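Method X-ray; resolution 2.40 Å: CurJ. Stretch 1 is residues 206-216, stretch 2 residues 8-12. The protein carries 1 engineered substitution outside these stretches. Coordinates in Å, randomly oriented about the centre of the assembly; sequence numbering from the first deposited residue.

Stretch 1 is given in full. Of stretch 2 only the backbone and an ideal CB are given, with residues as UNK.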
# COMPACT_ATOMS: atom_id res chain seq x y z
N LEU A 206 25.52 3.48 -9.47
CA LEU A 206 25.40 4.89 -9.85
C LEU A 206 24.38 5.71 -9.07
O LEU A 206 24.39 6.94 -9.21
CB LEU A 206 25.07 5.01 -11.34
CG LEU A 206 26.07 4.36 -12.29
CD1 LEU A 206 25.67 4.64 -13.72
CD2 LEU A 206 27.48 4.85 -12.00
N ASN A 207 23.52 5.10 -8.26
CA ASN A 207 22.42 5.83 -7.63
C ASN A 207 22.60 5.98 -6.12
O ASN A 207 21.62 6.22 -5.42
CB ASN A 207 21.08 5.16 -7.94
CG ASN A 207 21.03 3.71 -7.52
OD1 ASN A 207 22.04 3.13 -7.12
ND2 ASN A 207 19.85 3.11 -7.60
N THR A 208 23.83 5.85 -5.61
CA THR A 208 24.05 5.90 -4.17
C THR A 208 23.50 7.17 -3.53
O THR A 208 23.46 7.25 -2.29
CB THR A 208 25.54 5.77 -3.85
OG1 THR A 208 26.30 6.57 -4.76
CG2 THR A 208 25.99 4.32 -3.97
N THR A 209 23.09 8.17 -4.32
CA THR A 209 22.62 9.42 -3.75
C THR A 209 21.24 9.28 -3.13
O THR A 209 20.95 9.94 -2.13
CB THR A 209 22.60 10.51 -4.83
OG1 THR A 209 23.65 11.45 -4.56
CG2 THR A 209 21.26 11.23 -4.85
N LYS A 210 20.38 8.43 -3.70
CA LYS A 210 19.05 8.24 -3.16
C LYS A 210 19.03 7.27 -1.98
O LYS A 210 18.07 7.27 -1.21
CB LYS A 210 18.10 7.72 -4.25
CG LYS A 210 17.08 8.74 -4.74
CD LYS A 210 17.72 9.80 -5.63
CE LYS A 210 16.66 10.62 -6.35
NZ LYS A 210 15.65 11.19 -5.42
N TYR A 211 20.08 6.47 -1.82
CA TYR A 211 20.17 5.54 -0.70
C TYR A 211 20.75 6.24 0.53
O TYR A 211 21.63 7.09 0.42
CB TYR A 211 21.06 4.35 -1.06
CG TYR A 211 20.50 3.37 -2.07
CD1 TYR A 211 20.68 3.58 -3.43
CD2 TYR A 211 19.83 2.23 -1.66
CE1 TYR A 211 20.19 2.67 -4.36
CE2 TYR A 211 19.33 1.32 -2.59
CZ TYR A 211 19.52 1.55 -3.94
OH TYR A 211 19.03 0.65 -4.86
N GLN A 212 20.25 5.86 1.70
CA GLN A 212 20.96 6.19 2.93
C GLN A 212 22.30 5.46 2.98
O GLN A 212 23.36 6.09 3.05
CB GLN A 212 20.11 5.84 4.16
CG GLN A 212 18.97 6.80 4.45
CD GLN A 212 17.97 6.90 3.32
OE1 GLN A 212 17.41 5.90 2.89
NE2 GLN A 212 17.73 8.12 2.84
N LEU A 213 22.26 4.13 2.95
CA LEU A 213 23.45 3.29 2.81
C LEU A 213 23.12 2.18 1.82
O LEU A 213 22.22 1.37 2.08
CB LEU A 213 23.90 2.69 4.14
CG LEU A 213 24.56 3.60 5.17
CD1 LEU A 213 25.06 2.76 6.33
CD2 LEU A 213 25.71 4.37 4.53
N HIS A 214 23.83 2.16 0.70
CA HIS A 214 23.57 1.16 -0.32
C HIS A 214 23.71 -0.24 0.28
O HIS A 214 24.60 -0.49 1.10
CB HIS A 214 24.55 1.33 -1.48
CG HIS A 214 24.08 0.69 -2.75
ND1 HIS A 214 24.24 -0.66 -3.01
CD2 HIS A 214 23.47 1.21 -3.85
CE1 HIS A 214 23.74 -0.94 -4.20
NE2 HIS A 214 23.27 0.17 -4.73
N PRO A 215 22.82 -1.17 -0.07
CA PRO A 215 22.96 -2.53 0.46
C PRO A 215 24.38 -3.07 0.33
O PRO A 215 24.90 -3.68 1.28
CB PRO A 215 21.96 -3.34 -0.37
CG PRO A 215 20.95 -2.34 -0.86
CD PRO A 215 21.66 -1.01 -0.96
N THR A 216 25.04 -2.83 -0.82
CA THR A 216 26.37 -3.39 -1.04
C THR A 216 27.41 -2.76 -0.13
O THR A 216 28.41 -3.41 0.21
CB THR A 216 26.79 -3.22 -2.51
OG1 THR A 216 26.80 -1.83 -2.86
CG2 THR A 216 25.84 -3.97 -3.43
N UNK A 8 9.01 5.77 -3.99
CA UNK A 8 9.31 6.50 -2.76
C UNK A 8 10.79 6.44 -2.43
O UNK A 8 11.36 7.42 -1.91
CB UNK A 8 8.49 5.94 -1.59
N UNK A 9 11.45 5.33 -2.74
CA UNK A 9 12.84 5.08 -2.42
C UNK A 9 13.26 3.94 -3.33
O UNK A 9 12.47 3.00 -3.51
CB UNK A 9 13.05 4.75 -0.94
N UNK A 10 14.46 3.97 -3.91
CA UNK A 10 14.84 2.91 -4.87
C UNK A 10 14.58 1.51 -4.33
O UNK A 10 14.44 0.56 -5.11
CB UNK A 10 16.32 3.04 -5.24
N UNK A 11 14.49 1.37 -3.01
CA UNK A 11 14.25 0.08 -2.37
C UNK A 11 12.80 -0.11 -1.93
O UNK A 11 12.46 -1.19 -1.44
CB UNK A 11 15.17 -0.07 -1.16
N UNK A 12 11.94 0.90 -2.09
CA UNK A 12 10.60 0.87 -1.53
C UNK A 12 9.63 1.40 -2.57
O UNK A 12 9.71 2.57 -2.96
CB UNK A 12 10.52 1.68 -0.24

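Position 8 has phi/psi of -66/-35. Nothing of stretch 1 lies within 5.5 Å of its ideal CB, so this contact sets no preference. The deposited residue is L8, with chi1 in m and chi2 in t. It makes no contact with stretch 1.

Position 9 is extended, at -162/139. Its CA-to-CB bond points sideways, and the ideal CB has no neighbour in stretch 1 within 5.5 Å. A short side chain would therefore stop short. A longer one could reach the region around Y211, where Q212 OE1 and K210 O both offer acceptors. A side chain with a donor at its end would suit, such as histidine, glutamine, lysine or arginine. The deposited residue is H9, with chi1 in t. Its NE2 donates to Q212 OE1 at 2.7 Å, and OE1 lies at the edge of the imidazole, near the ring plane. H9 NE2 is also 3.2 Å from K210 O, but the angle is too poor for a hydrogen bond. The ring turns its edge toward the face of Y211 in an offset edge-to-face pair, with centroids 5.7 Å apart and planes at 85°.

Position 10 points toward stretch 1. Its phi/psi of -49/-21 suit the second place of a type I turn, and that phi admits proline. The ideal CB is 3.6 Å from Y211 OH, 4.2 Å from N207 ND2 and 5.1 Å from K210 CB. The nearby tyrosine ring favours a compact apolar group; proline, alanine or valine could be considered. The deposited residue is P10. Its CG lies over one face of the Y211 ring, 3.9 Å from the centroid and 15° off the normal, a CH-pi contact. The same CG atom is 3.7 Å from K210 CB, so the pyrrolidine also meets the start of the lysine side chain.

Position 11, at -101/-4, also points toward stretch 1. Its ideal CB is 4.6 Å from Y211 CE2, and P215 lies farther out. These carbon surfaces suit a branched or flexible apolar side chain, such as leucine, isoleucine or methionine. The deposited residue is L11, in the m, t rotamer. Its CG packs tightly on Y211 CE2 at 3.3 Å, and its CD1 reaches P215 CG at 4.2 Å.

Position 12 is extended, at -137/117, and its ideal CB is clear of stretch 1. Stretch 1 does not discriminate here. The deposited residue is I12. Its backbone closes the turn: I12 N donates to H9 O at 2.6 Å, and H9 N donates to I12 O at 3.3 Å.

Stretch 2 (8-12) LHPLI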
# COMPACT_ATOMS: atom_id res chain seq x y z
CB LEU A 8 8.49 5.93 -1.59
CG LEU A 8 6.97 5.87 -1.79
CD1 LEU A 8 6.28 5.25 -0.58
CD2 LEU A 8 6.40 7.26 -2.08
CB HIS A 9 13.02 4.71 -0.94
CG HIS A 9 14.44 4.73 -0.46
ND1 HIS A 9 15.37 3.78 -0.83
CD2 HIS A 9 15.08 5.57 0.37
CE1 HIS A 9 16.52 4.04 -0.25
NE2 HIS A 9 16.38 5.13 0.49
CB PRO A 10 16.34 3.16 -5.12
CG PRO A 10 16.76 4.23 -4.12
CD PRO A 10 15.52 4.99 -3.77
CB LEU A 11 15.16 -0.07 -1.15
CG LEU A 11 16.65 -0.21 -1.42
CD1 LEU A 11 17.41 -0.28 -0.11
CD2 LEU A 11 16.93 -1.44 -2.28
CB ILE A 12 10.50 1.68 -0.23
CG1 ILE A 12 11.30 1.00 0.88
CG2 ILE A 12 9.04 1.86 0.18
CD1 ILE A 12 11.36 1.79 2.16
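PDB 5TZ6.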